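Local coordinates for protein-tyrosine-phosphatase PTP1 (Arabidopsis thaliana, PDB 6KRW) that removes phosphate from phosphotyrosine in proteins, acting on the MAP kinase MPK6 and inactivating MPK4 in vitro, and modulates plant defence responses, at residues 114-117 against 118-121; 121-124 against 125-129; 158-161 against 162-165; 212-215 against 216-219. All coordinates share one frame; numbering follows the deposited sequence.

Contact 1 (114-117 against 118-121); sequences PHTM and EDFW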
ATOM      1  N   PRO A 114     -16.846  -9.294  -2.079  1.00 38.88           N
ATOM      2  CA  PRO A 114     -18.191  -8.755  -1.909  1.00 57.07           C
ATOM      3  C   PRO A 114     -18.629  -8.781  -0.439  1.00 41.92           C
ATOM      4  O   PRO A 114     -19.182  -7.810   0.025  1.00 40.05           O
ATOM      5  CB  PRO A 114     -19.054  -9.696  -2.747  1.00 93.28           C
ATOM      6  CG  PRO A 114     -18.097 -10.269  -3.761  1.00 98.45           C
ATOM      7  CD  PRO A 114     -16.783 -10.410  -3.022  1.00 59.43           C
ATOM      8  N   HIS A 115     -18.349  -9.863   0.275  1.00 32.69           N
ATOM      9  CA  HIS A 115     -18.774 -10.019   1.691  1.00 37.86           C
ATOM     10  C   HIS A 115     -17.790  -9.367   2.674  1.00 36.52           C
ATOM     11  O   HIS A 115     -18.097  -9.434   3.877  1.00 35.94           O
ATOM     12  CB  HIS A 115     -19.018 -11.488   1.999  1.00 38.05           C
ATOM     13  CG  HIS A 115     -17.888 -12.372   1.624  1.00 50.55           C
ATOM     14  ND1 HIS A 115     -17.551 -12.621   0.306  1.00 60.47           N
ATOM     15  CD2 HIS A 115     -17.024 -13.072   2.383  1.00 45.83           C
ATOM     16  CE1 HIS A 115     -16.526 -13.452   0.278  1.00 60.18           C
ATOM     17  NE2 HIS A 115     -16.184 -13.741   1.542  1.00 62.26           N
ATOM     18  N   THR A 116     -16.708  -8.724   2.231  1.00 32.84           N
ATOM     19  CA  THR A 116     -15.829  -7.972   3.180  1.00 28.50           C
ATOM     20  C   THR A 116     -15.825  -6.478   2.876  1.00 29.94           C
ATOM     21  O   THR A 116     -15.003  -5.744   3.459  1.00 28.42           O
ATOM     22  CB  THR A 116     -14.403  -8.537   3.243  1.00 30.71           C
ATOM     23  OG1 THR A 116     -13.669  -8.293   2.043  1.00 29.28           O
ATOM     24  CG2 THR A 116     -14.400 -10.025   3.516  1.00 30.38           C
ATOM     25  N   MET A 117     -16.708  -6.011   1.993  1.00 29.84           N
ATOM     26  CA  MET A 117     -16.707  -4.563   1.688  1.00 33.21           C
ATOM     27  C   MET A 117     -17.193  -3.716   2.873  1.00 30.98           C
ATOM     28  O   MET A 117     -16.621  -2.632   3.080  1.00 28.35           O
ATOM     29  CB  MET A 117     -17.557  -4.289   0.448  1.00 47.12           C
ATOM     30  CG  MET A 117     -16.992  -4.962  -0.771  1.00 48.79           C
ATOM     31  SD  MET A 117     -17.923  -4.601  -2.270  0.90 52.89           S
ATOM     32  CE  MET A 117     -17.011  -5.610  -3.432  1.00 86.24           C
ATOM     33  N   GLU A 118     -18.189  -4.180   3.643  1.00 31.91           N
ATOM     34  CA  GLU A 118     -18.572  -3.414   4.854  1.00 30.56           C
ATOM     35  C   GLU A 118     -17.387  -3.409   5.829  1.00 29.11           C
ATOM     36  O   GLU A 118     -17.087  -2.345   6.389  1.00 28.65           O
ATOM     37  CB  GLU A 118     -19.821  -3.978   5.532  1.00 34.30           C
ATOM     38  CG  GLU A 118     -20.290  -3.109   6.682  1.00 39.17           C
ATOM     39  CD  GLU A 118     -21.542  -3.588   7.387  1.00 49.37           C
ATOM     40  OE1 GLU A 118     -21.884  -3.007   8.440  1.00 55.84           O
ATOM     41  OE2 GLU A 118     -22.160  -4.559   6.905  1.00 46.22           O
ATOM     42  N   ASP A 119     -16.725  -4.546   5.984  1.00 28.81           N
ATOM     43  CA  ASP A 119     -15.514  -4.638   6.848  1.00 28.49           C
ATOM     44  C   ASP A 119     -14.462  -3.620   6.403  1.00 27.42           C
ATOM     45  O   ASP A 119     -13.875  -2.904   7.250  1.00 25.08           O
ATOM     46  CB  ASP A 119     -14.922  -6.048   6.814  1.00 27.91           C
ATOM     47  CG  ASP A 119     -15.800  -7.115   7.461  1.00 35.17           C
ATOM     48  OD1 ASP A 119     -16.727  -6.743   8.241  1.00 33.86           O
ATOM     49  OD2 ASP A 119     -15.572  -8.305   7.159  1.00 32.78           O
ATOM     50  N   PHE A 120     -14.226  -3.549   5.096  1.00 25.58           N
ATOM     51  CA  PHE A 120     -13.234  -2.599   4.549  1.00 26.88           C
ATOM     52  C   PHE A 120     -13.607  -1.160   4.898  1.00 26.78           C
ATOM     53  O   PHE A 120     -12.747  -0.400   5.383  1.00 25.11           O
ATOM     54  CB  PHE A 120     -13.094  -2.789   3.041  1.00 26.68           C
ATOM     55  CG  PHE A 120     -12.176  -1.787   2.400  1.00 25.36           C
ATOM     56  CD1 PHE A 120     -10.803  -2.004   2.358  1.00 28.42           C
ATOM     57  CD2 PHE A 120     -12.692  -0.624   1.833  1.00 31.25           C
ATOM     58  CE1 PHE A 120      -9.967  -1.065   1.777  1.00 27.72           C
ATOM     59  CE2 PHE A 120     -11.846   0.313   1.265  1.00 29.48           C
ATOM     60  CZ  PHE A 120     -10.490   0.087   1.205  1.00 27.30           C
ATOM     61  N   TRP A 121     -14.844  -0.741   4.596  1.00 25.28           N
ATOM     62  CA  TRP A 121     -15.209   0.659   4.865  1.00 26.75           C
ATOM     63  C   TRP A 121     -15.252   0.939   6.358  1.00 24.29           C
ATOM     64  O   TRP A 121     -14.916   2.072   6.739  1.00 27.55           O
ATOM     65  CB  TRP A 121     -16.510   1.018   4.144  1.00 29.94           C
ATOM     66  CG  TRP A 121     -16.280   1.186   2.677  1.00 28.83           C
ATOM     67  CD1 TRP A 121     -16.779   0.416   1.666  1.00 30.08           C
ATOM     68  CD2 TRP A 121     -15.472   2.197   2.063  1.00 28.62           C
ATOM     69  NE1 TRP A 121     -16.346   0.891   0.452  1.00 29.73           N
ATOM     70  CE2 TRP A 121     -15.547   1.984   0.665  1.00 30.27           C
ATOM     71  CE3 TRP A 121     -14.703   3.261   2.557  1.00 31.03           C
ATOM     72  CZ2 TRP A 121     -14.865   2.803  -0.236  1.00 30.80           C
ATOM     73  CZ3 TRP A 121     -14.031   4.069   1.662  1.00 31.74           C
ATOM     74  CH2 TRP A 121     -14.105   3.827   0.287  1.00 32.27           C
TER
HETATM   75  O   HOH W   1     -19.754  -6.564   2.510  1.00 41.69           O
HETATM   76  O   HOH W   2     -18.157  -7.039   5.326  1.00 36.94           O
HETATM   77  O   HOH W   3     -17.133 -10.339   6.378  1.00 45.36           O

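Contact 2 (121-124 against 125-129); sequences WEMV and IQQHC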
ATOM      1  N   TRP A 121     -14.844  -0.741   4.596  1.00 25.28           N
ATOM      2  CA  TRP A 121     -15.209   0.659   4.865  1.00 26.75           C
ATOM      3  C   TRP A 121     -15.252   0.939   6.358  1.00 24.29           C
ATOM      4  O   TRP A 121     -14.916   2.072   6.739  1.00 27.55           O
ATOM      5  CB  TRP A 121     -16.510   1.018   4.144  1.00 29.94           C
ATOM      6  CG  TRP A 121     -16.280   1.186   2.677  1.00 28.83           C
ATOM      7  CD1 TRP A 121     -16.779   0.416   1.666  1.00 30.08           C
ATOM      8  CD2 TRP A 121     -15.472   2.197   2.063  1.00 28.62           C
ATOM      9  NE1 TRP A 121     -16.346   0.891   0.452  1.00 29.73           N
ATOM     10  CE2 TRP A 121     -15.547   1.984   0.665  1.00 30.27           C
ATOM     11  CE3 TRP A 121     -14.703   3.261   2.557  1.00 31.03           C
ATOM     12  CZ2 TRP A 121     -14.865   2.803  -0.236  1.00 30.80           C
ATOM     13  CZ3 TRP A 121     -14.031   4.069   1.662  1.00 31.74           C
ATOM     14  CH2 TRP A 121     -14.105   3.827   0.287  1.00 32.27           C
ATOM     15  N   GLU A 122     -15.636  -0.058   7.169  1.00 28.90           N
ATOM     16  CA  GLU A 122     -15.618   0.121   8.636  1.00 31.10           C
ATOM     17  C   GLU A 122     -14.168   0.371   9.066  1.00 26.99           C
ATOM     18  O   GLU A 122     -13.940   1.272   9.888  1.00 26.16           O
ATOM     19  CB  GLU A 122     -16.192  -1.107   9.317  1.00 31.08           C
ATOM     20  CG  GLU A 122     -16.287  -0.939  10.810  1.00 33.89           C
ATOM     21  CD  GLU A 122     -17.402  -0.045  11.307  1.00 38.62           C
ATOM     22  OE1 GLU A 122     -18.418   0.033  10.634  1.00 45.80           O
ATOM     23  OE2 GLU A 122     -17.268   0.522  12.414  1.00 47.25           O
ATOM     24  N   MET A 123     -13.224  -0.367   8.487  1.00 24.19           N
ATOM     25  CA  MET A 123     -11.785  -0.153   8.796  1.00 24.34           C
ATOM     26  C   MET A 123     -11.374   1.272   8.391  1.00 21.98           C
ATOM     27  O   MET A 123     -10.684   1.964   9.144  1.00 22.95           O
ATOM     28  CB  MET A 123     -10.922  -1.177   8.058  1.00 22.76           C
ATOM     29  CG  MET A 123      -9.450  -0.961   8.285  1.00 22.77           C
ATOM     30  SD  MET A 123      -8.425  -2.237   7.495  0.96 21.41           S
ATOM     31  CE  MET A 123      -8.668  -1.826   5.754  1.00 27.48           C
ATOM     32  N   VAL A 124     -11.789   1.724   7.201  1.00 25.42           N
ATOM     33  CA  VAL A 124     -11.438   3.091   6.717  1.00 25.95           C
ATOM     34  C   VAL A 124     -11.925   4.125   7.735  1.00 23.53           C
ATOM     35  O   VAL A 124     -11.170   5.057   8.064  1.00 27.28           O
ATOM     36  CB  VAL A 124     -12.056   3.349   5.331  1.00 27.15           C
ATOM     37  CG1 VAL A 124     -11.926   4.804   4.937  1.00 31.89           C
ATOM     38  CG2 VAL A 124     -11.461   2.435   4.282  1.00 31.51           C
ATOM     39  N   ILE A 125     -13.168   3.992   8.184  1.00 28.74           N
ATOM     40  CA  ILE A 125     -13.735   4.977   9.144  1.00 27.05           C
ATOM     41  C   ILE A 125     -13.008   4.860  10.483  1.00 24.82           C
ATOM     42  O   ILE A 125     -12.578   5.900  11.019  1.00 28.68           O
ATOM     43  CB  ILE A 125     -15.249   4.770   9.282  1.00 30.46           C
ATOM     44  CG1 ILE A 125     -15.943   5.039   7.945  1.00 35.78           C
ATOM     45  CG2 ILE A 125     -15.801   5.635  10.406  1.00 33.54           C
ATOM     46  CD1 ILE A 125     -17.415   4.666   7.943  1.00 37.75           C
ATOM     47  N   GLN A 126     -12.876   3.642  11.016  1.00 27.27           N
ATOM     48  CA  GLN A 126     -12.304   3.451  12.372  1.00 24.01           C
ATOM     49  C   GLN A 126     -10.854   3.930  12.417  1.00 23.87           C
ATOM     50  O   GLN A 126     -10.455   4.492  13.441  1.00 26.66           O
ATOM     51  CB  GLN A 126     -12.398   1.982  12.769  1.00 26.09           C
ATOM     52  CG  GLN A 126     -13.820   1.520  13.085  1.00 28.50           C
ATOM     53  CD  GLN A 126     -13.853   0.135  13.683  1.00 27.16           C
ATOM     54  OE1 GLN A 126     -12.805  -0.479  13.911  1.00 27.55           O
ATOM     55  NE2 GLN A 126     -15.057  -0.356  13.935  1.00 30.62           N
ATOM     56  N   GLN A 127     -10.099   3.738  11.336  1.00 23.78           N
ATOM     57  CA  GLN A 127      -8.667   4.131  11.277  1.00 24.11           C
ATOM     58  C   GLN A 127      -8.508   5.535  10.671  1.00 24.73           C
ATOM     59  O   GLN A 127      -7.385   6.019  10.589  1.00 25.83           O
ATOM     60  CB  GLN A 127      -7.906   3.092  10.466  1.00 23.52           C
ATOM     61  CG  GLN A 127      -7.924   1.685  11.065  1.00 22.58           C
ATOM     62  CD  GLN A 127      -7.380   1.641  12.468  1.00 21.23           C
ATOM     63  OE1 GLN A 127      -6.487   2.414  12.812  1.00 25.28           O
ATOM     64  NE2 GLN A 127      -7.935   0.738  13.276  1.00 23.37           N
ATOM     65  N   HIS A 128      -9.609   6.180  10.287  1.00 25.39           N
ATOM     66  CA  HIS A 128      -9.635   7.530   9.634  1.00 28.61           C
ATOM     67  C   HIS A 128      -8.551   7.632   8.548  1.00 27.46           C
ATOM     68  O   HIS A 128      -7.747   8.590   8.541  1.00 27.06           O
ATOM     69  CB  HIS A 128      -9.569   8.661  10.672  1.00 30.38           C
ATOM     70  CG  HIS A 128      -8.433   8.610  11.633  1.00 28.30           C
ATOM     71  ND1 HIS A 128      -7.179   9.069  11.307  1.00 30.81           N
ATOM     72  CD2 HIS A 128      -8.336   8.102  12.883  1.00 29.49           C
ATOM     73  CE1 HIS A 128      -6.350   8.850  12.319  1.00 33.77           C
ATOM     74  NE2 HIS A 128      -7.043   8.290  13.304  1.00 33.63           N
ATOM     75  N   CYS A 129      -8.548   6.669   7.633  1.00 25.83           N
ATOM     76  CA  CYS A 129      -7.546   6.618   6.538  1.00 26.44           C
ATOM     77  C   CYS A 129      -7.862   7.706   5.526  1.00 28.61           C
ATOM     78  O   CYS A 129      -8.958   7.709   5.011  1.00 28.53           O
ATOM     79  CB  CYS A 129      -7.572   5.275   5.829  1.00 24.94           C
ATOM     80  SG  CYS A 129      -7.177   3.905   6.947  0.89 24.78           S
TER

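Contact 3 (158-161 against 162-165); sequences REFG and NISL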
ATOM      1  N   ARG A 158     -23.856   4.166  -2.767  1.00 50.30           N
ATOM      2  CA  ARG A 158     -23.529   2.785  -2.339  1.00 54.91           C
ATOM      3  C   ARG A 158     -23.823   2.651  -0.848  1.00 41.65           C
ATOM      4  O   ARG A 158     -23.565   3.605  -0.069  1.00 50.87           O
ATOM      5  CB  ARG A 158     -22.062   2.464  -2.623  1.00 41.79           C
ATOM      6  CG  ARG A 158     -21.712   2.382  -4.102  1.00 42.67           C
ATOM      7  CD  ARG A 158     -22.344   1.178  -4.771  1.00 49.20           C
ATOM      8  NE  ARG A 158     -21.850  -0.088  -4.251  1.00 44.18           N
ATOM      9  CZ  ARG A 158     -20.709  -0.667  -4.619  1.00 38.76           C
ATOM     10  NH1 ARG A 158     -19.919  -0.093  -5.511  1.00 39.58           N
ATOM     11  NH2 ARG A 158     -20.356  -1.827  -4.089  1.00 40.32           N
ATOM     12  N   GLU A 159     -24.329   1.489  -0.457  1.00 43.72           N
ATOM     13  CA  GLU A 159     -24.558   1.193   0.978  1.00 47.58           C
ATOM     14  C   GLU A 159     -23.839  -0.094   1.364  1.00 42.17           C
ATOM     15  O   GLU A 159     -23.827  -1.057   0.574  1.00 48.31           O
ATOM     16  CB  GLU A 159     -26.050   1.072   1.265  1.00 56.39           C
ATOM     17  CG  GLU A 159     -26.773   2.392   1.182  1.00 62.17           C
ATOM     18  CD  GLU A 159     -28.080   2.364   1.943  1.00 71.28           C
ATOM     19  OE1 GLU A 159     -28.542   3.443   2.357  1.00 83.92           O
ATOM     20  OE2 GLU A 159     -28.603   1.245   2.150  1.00 67.13           O
ATOM     21  N   PHE A 160     -23.272  -0.084   2.566  1.00 42.94           N
ATOM     22  CA  PHE A 160     -22.591  -1.276   3.120  1.00 41.33           C
ATOM     23  C   PHE A 160     -23.039  -1.413   4.564  1.00 44.10           C
ATOM     24  O   PHE A 160     -22.438  -0.778   5.434  1.00 43.95           O
ATOM     25  CB  PHE A 160     -21.073  -1.141   3.021  1.00 44.61           C
ATOM     26  CG  PHE A 160     -20.584  -0.780   1.644  1.00 39.02           C
ATOM     27  CD1 PHE A 160     -20.350  -1.763   0.690  1.00 35.91           C
ATOM     28  CD2 PHE A 160     -20.369   0.547   1.305  1.00 40.10           C
ATOM     29  CE1 PHE A 160     -19.905  -1.421  -0.585  1.00 34.23           C
ATOM     30  CE2 PHE A 160     -19.908   0.884   0.039  1.00 37.51           C
ATOM     31  CZ  PHE A 160     -19.671  -0.102  -0.900  1.00 37.35           C
ATOM     32  N   GLY A 161     -24.110  -2.168   4.780  1.00 49.18           N
ATOM     33  CA  GLY A 161     -24.775  -2.239   6.091  1.00 48.43           C
ATOM     34  C   GLY A 161     -25.081  -0.844   6.602  1.00 47.01           C
ATOM     35  O   GLY A 161     -25.891  -0.130   5.953  1.00 49.34           O
ATOM     36  N   ASN A 162     -24.393  -0.436   7.664  1.00 53.28           N
ATOM     37  CA  ASN A 162     -24.627   0.854   8.355  1.00 57.32           C
ATOM     38  C   ASN A 162     -23.906   1.999   7.633  1.00 49.22           C
ATOM     39  O   ASN A 162     -24.036   3.147   8.095  1.00 52.02           O
ATOM     40  CB  ASN A 162     -24.152   0.756   9.805  1.00 64.56           C
ATOM     41  CG  ASN A 162     -24.728   1.839  10.689  1.00 95.37           C
ATOM     42  OD1 ASN A 162     -25.797   2.373  10.403  1.00100.13           O
ATOM     43  ND2 ASN A 162     -24.028   2.170  11.760  1.00104.05           N
ATOM     44  N   ILE A 163     -23.173   1.709   6.553  1.00 43.94           N
ATOM     45  CA  ILE A 163     -22.258   2.706   5.929  1.00 43.19           C
ATOM     46  C   ILE A 163     -22.816   3.130   4.566  1.00 42.81           C
ATOM     47  O   ILE A 163     -23.209   2.257   3.755  1.00 44.43           O
ATOM     48  CB  ILE A 163     -20.840   2.126   5.809  1.00 36.91           C
ATOM     49  CG1 ILE A 163     -20.168   2.072   7.182  1.00 38.24           C
ATOM     50  CG2 ILE A 163     -20.018   2.910   4.808  1.00 43.52           C
ATOM     51  CD1 ILE A 163     -18.866   1.291   7.214  1.00 37.58           C
ATOM     52  N   SER A 164     -22.809   4.434   4.310  1.00 43.91           N
ATOM     53  CA  SER A 164     -23.157   4.987   2.975  1.00 48.23           C
ATOM     54  C   SER A 164     -21.914   5.618   2.344  1.00 47.81           C
ATOM     55  O   SER A 164     -21.126   6.269   3.054  1.00 43.14           O
ATOM     56  CB  SER A 164     -24.285   5.965   3.069  1.00 65.80           C
ATOM     57  OG  SER A 164     -23.867   7.155   3.720  1.00 70.35           O
ATOM     58  N   LEU A 165     -21.750   5.422   1.043  1.00 44.44           N
ATOM     59  CA  LEU A 165     -20.609   5.975   0.268  1.00 41.76           C
ATOM     60  C   LEU A 165     -21.130   6.814  -0.899  1.00 46.39           C
ATOM     61  O   LEU A 165     -22.054   6.374  -1.596  1.00 47.18           O
ATOM     62  CB  LEU A 165     -19.769   4.809  -0.242  1.00 36.91           C
ATOM     63  CG  LEU A 165     -18.513   5.170  -1.028  1.00 40.04           C
ATOM     64  CD1 LEU A 165     -17.466   5.816  -0.141  1.00 44.67           C
ATOM     65  CD2 LEU A 165     -17.945   3.937  -1.706  1.00 42.62           C
TER

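Contact 4 (212-215 against 216-219); sequences DTVA and VREI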
ATOM      1  N   ASP A 212       6.964   1.771 -17.283  1.00 31.39           N
ATOM      2  CA  ASP A 212       7.858   2.874 -16.844  1.00 31.48           C
ATOM      3  C   ASP A 212       7.483   3.247 -15.404  1.00 33.69           C
ATOM      4  O   ASP A 212       6.548   2.678 -14.881  1.00 27.67           O
ATOM      5  CB  ASP A 212       7.814   4.031 -17.848  1.00 31.89           C
ATOM      6  CG  ASP A 212       6.462   4.701 -17.923  1.00 38.72           C
ATOM      7  OD1 ASP A 212       5.953   5.157 -16.875  1.00 33.76           O
ATOM      8  OD2 ASP A 212       5.961   4.827 -19.051  1.00 58.10           O
ATOM      9  N   THR A 213       8.155   4.218 -14.809  1.00 27.37           N
ATOM     10  CA  THR A 213       7.941   4.529 -13.371  1.00 25.68           C
ATOM     11  C   THR A 213       7.076   5.776 -13.194  1.00 29.98           C
ATOM     12  O   THR A 213       6.882   6.217 -12.063  1.00 28.30           O
ATOM     13  CB  THR A 213       9.273   4.747 -12.644  1.00 27.57           C
ATOM     14  OG1 THR A 213       9.940   5.894 -13.183  1.00 29.50           O
ATOM     15  CG2 THR A 213      10.154   3.521 -12.735  1.00 26.76           C
ATOM     16  N   VAL A 214       6.570   6.348 -14.292  1.00 29.47           N
ATOM     17  CA  VAL A 214       5.995   7.712 -14.197  1.00 34.27           C
ATOM     18  C   VAL A 214       4.688   7.695 -13.399  1.00 28.24           C
ATOM     19  O   VAL A 214       4.515   8.599 -12.556  1.00 30.14           O
ATOM     20  CB  VAL A 214       5.819   8.291 -15.608  1.00 34.70           C
ATOM     21  CG1 VAL A 214       5.191   9.672 -15.554  1.00 35.54           C
ATOM     22  CG2 VAL A 214       7.141   8.336 -16.351  1.00 38.06           C
ATOM     23  N   ALA A 215       3.771   6.767 -13.691  1.00 27.32           N
ATOM     24  CA  ALA A 215       2.450   6.785 -13.010  1.00 30.86           C
ATOM     25  C   ALA A 215       2.651   6.472 -11.517  1.00 27.78           C
ATOM     26  O   ALA A 215       2.092   7.162 -10.650  1.00 26.10           O
ATOM     27  CB  ALA A 215       1.536   5.778 -13.647  1.00 30.13           C
ATOM     28  N   VAL A 216       3.494   5.497 -11.217  1.00 25.44           N
ATOM     29  CA  VAL A 216       3.693   5.151  -9.779  1.00 24.89           C
ATOM     30  C   VAL A 216       4.325   6.334  -9.040  1.00 25.63           C
ATOM     31  O   VAL A 216       3.888   6.660  -7.913  1.00 27.80           O
ATOM     32  CB  VAL A 216       4.523   3.870  -9.678  1.00 25.15           C
ATOM     33  CG1 VAL A 216       4.914   3.643  -8.227  1.00 27.75           C
ATOM     34  CG2 VAL A 216       3.745   2.679 -10.167  1.00 28.54           C
ATOM     35  N   ARG A 217       5.283   7.015  -9.652  1.00 25.72           N
ATOM     36  CA  ARG A 217       5.888   8.198  -8.997  1.00 27.11           C
ATOM     37  C   ARG A 217       4.870   9.336  -8.886  1.00 31.12           C
ATOM     38  O   ARG A 217       4.956  10.098  -7.920  1.00 29.71           O
ATOM     39  CB  ARG A 217       7.180   8.589  -9.712  1.00 32.09           C
ATOM     40  CG  ARG A 217       8.304   7.604  -9.439  1.00 28.97           C
ATOM     41  CD  ARG A 217       9.635   8.027 -10.014  1.00 34.15           C
ATOM     42  NE  ARG A 217       9.577   8.311 -11.432  1.00 35.94           N
ATOM     43  CZ  ARG A 217       9.603   9.519 -11.977  1.00 35.83           C
ATOM     44  NH1 ARG A 217       9.660  10.602 -11.219  1.00 42.55           N
ATOM     45  NH2 ARG A 217       9.581   9.636 -13.288  1.00 43.99           N
ATOM     46  N   GLU A 218       3.933   9.470  -9.829  1.00 29.63           N
ATOM     47  CA  GLU A 218       2.904  10.516  -9.661  1.00 33.14           C
ATOM     48  C   GLU A 218       2.060  10.236  -8.411  1.00 29.27           C
ATOM     49  O   GLU A 218       1.677  11.194  -7.725  1.00 31.98           O
ATOM     50  CB  GLU A 218       2.055  10.619 -10.924  1.00 35.94           C
ATOM     51  CG  GLU A 218       1.071  11.759 -10.825  1.00 48.93           C
ATOM     52  CD  GLU A 218       0.255  12.029 -12.077  1.00 64.51           C
ATOM     53  OE1 GLU A 218       0.788  11.883 -13.181  1.00 40.24           O
ATOM     54  OE2 GLU A 218      -0.920  12.223 -11.896  1.00 47.43           O
ATOM     55  N   ILE A 219       1.765   8.971  -8.118  1.00 29.15           N
ATOM     56  CA  ILE A 219       1.019   8.663  -6.861  1.00 27.66           C
ATOM     57  C   ILE A 219       1.818   9.221  -5.679  1.00 29.01           C
ATOM     58  O   ILE A 219       1.254   9.934  -4.850  1.00 28.09           O
ATOM     59  CB  ILE A 219       0.789   7.157  -6.711  1.00 26.72           C
ATOM     60  CG1 ILE A 219      -0.002   6.564  -7.877  1.00 29.39           C
ATOM     61  CG2 ILE A 219       0.148   6.847  -5.354  1.00 25.69           C
ATOM     62  CD1 ILE A 219      -0.107   5.060  -7.861  1.00 26.38           C
TER
HETATM   63  O   HOH W   4       4.303   3.709 -13.415  1.00 31.48           O

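Contact 1 (114-117 against 118-121)
Thr116 O receives Phe120 N at 2.8 Å and Met117 O receives Trp121 N at 3.0 Å. Beside these bonds the side chains graze the same oxygens: Phe120 CB rests against both, and Trp121 turns its ring so that CD1 lies 3.4 Å from Met117 O. The Asp119 side chain crosses that of Thr116 at about a right angle, with OD2 4.1 Å from CB in a loose contact. Thr116 is the N-cap of helix 117-126, yet its side chain does not cap: OG1 turns back to Leu113 N. Three waters bridge the start of the helix instead. One takes Glu118 N and donates to Pro114 O; a second takes Asp119 N, 2.9 Å away, and donates to His115 O; a third donates to both His115 O and, at 2.7 Å, Asp119 OD2. Phe120, with CG anti to N (chi1 176°), sets CD2 3.9 Å above the plane of the Trp121 ring, over its centre. Further out, Trp121 NE1 bonds to Tyr150 O, and Met117 packs on Arg158 and Phe160 of strand 158-160.

Contact 2 (121-124 against 125-129)
Glu122 sends CG anti to its own N (chi1 -176°) and then bends at chi2, while Gln126 starts beside its backbone N (chi1 -72°) and runs out extended, and these two courses bring a carboxylate and an amide together one turn apart on helix 117-126. Gln126 NE2 donates to Glu122 OE2 over 2.8 Å, meeting the anti lone pair of that oxygen. The bond is bent (144°); the carboxylate and amide planes stand almost perpendicular, and the oxygen sits out of the amide plane. Glu122 CG also lies 3.4 Å from NE2, and Gln126 CG rests 3.2 Å from Glu122 O, the same carbonyl that accepts Gln126 N. One residue further along, the Met123 and Gln127 side chains meet through their CG atoms at 4.1 Å. The helix then closes in a Schellman motif: His128 takes positive phi, Cys129 N reaches back to Val124 O at 3.1 Å in the carbonyl plane, and His128 N bonds to Ile125 O. Val124 CG1 faces Cys129 CB at 4.5 Å, a loose apolar contact at the turn. Beyond the helix, the Gln126 amide spans Asn79 N, through OE1, and Pro80 O, through NE2. A leucine in place of Gln126 would probably leave Asn79 N and Pro80 O without these partners and Glu122 OE2 with one bond fewer. With both ends engaged, the amide is fixed in its flip and ties the helix to that loop, while OE2 gathers two partners, this amide and the Tyr186 hydroxyl, which would suit a charged carboxylate.

Contact 3 (158-161 against 162-165)
A beta hairpin joins strand 158-160 to strand 163-172, and its two arms meet through a type II' turn from Phe160 to Ile163. Gly161 occupies the first corner with positive phi (52°), where a side chain would run into Asn162 N. The pair next to the turn, Phe160 with Ile163, is hydrogen-bonded: Phe160 N donates to Ile163 O at 2.6 Å, in the carbonyl plane, whereas Ile163 N approaches Phe160 O from well above that carbonyl's plane. Glu159 and Ser164 form the non-hydrogen-bonded pair, with Glu159 CA 3.3 Å from Ile163 O in a CA-H...O contact. Arg158 and Leu165 form the second hydrogen-bonded pair, Leu165 N bonding to Arg158 O at 2.8 Å and Arg158 N to Leu165 O. On the face shared by Arg158, Phe160, Ile163 and Leu165, the Phe160 ring presents its edge to Leu165: CE2 is 3.9 Å from CB, which lies in the ring plane. CD2 touches Ile163 CG2 at 4.2 Å. The Arg158 chain folds back at chi2 and chi3 (-69° and -64°), bringing its guanidinium over Phe160, with CZ of the ring 3.5 Å above the guanidinium plane and offset toward the rim. The guanidinium is held by Gln152 O and Asp149 O, while Glu159, on the other face, pairs with Lys187. Strand 158-160 is an outermost strand of the mixed sheet, and strand 163-172 pairs antiparallel with strand 178-186; the face bearing Phe160, Ile163 and Leu165 lies against helix 117-126, where Phe160 meets the Trp121 ring and Ile163 packs on Glu122 and Ile125.

Contact 4 (212-215 against 216-219)
Arg217 lays its side chain obliquely across that of Thr213, edge of the guanidinium first: NE donates to Thr213 OG1 at 3.0 Å, nearly straight (164°), with the oxygen close to the guanidinium plane. Thr213 offers this oxygen because chi1 (64°) sets OG1 between its backbone N and carbonyl carbon, on the side where Arg217, bent at chi3, brings its end round. The aliphatic part of the arginine is drawn in too, CG lying 3.3 Å from Thr213 O, which also accepts Arg217 N. Val214 CG2 touches NH2 obliquely at 4.1 Å. The outer end of the arginine is engaged by helix 285-303, NH1 making salt bridges to Asp301 and Glu298, and Thr213 OG1 bonds to Asp297 OD2. A methionine in place of Arg217 would probably leave Asp301 and Glu298 without this positive partner and Thr213 OG1 without the NE donor. At the helix start, Asp212 OD1 accepts Val214 N at 2.9 Å, while a water takes Val216 N and donates to Asp212 O. Such a side-chain bond to the N-H two residues on is an Asx turn, a capping bond at the start of helix 214-223 of the phosphatase domain.

Contacts 1 and 2 cover the start and the end of helix 117-126 and share Trp121; contact 3 is the edge hairpin that this helix covers, so the three form one continuous region. Trp121 CD1 touches Phe160 CE2 at 3.6 Å, and Ile163 CD1 reaches the backbone of residues 121-122. Contact 4 lies apart, its nearest atoms about 14 Å from contacts 1 and 2 and 18 Å from contact 3, and it is the more buried one; the others each mix buried residues with exposed ones. Their chemistry follows: water at the opening of contact 1, a side-chain amide and a Schellman end in contact 2, strand pairing in contact 3, and charge pairing between helices in contact 4.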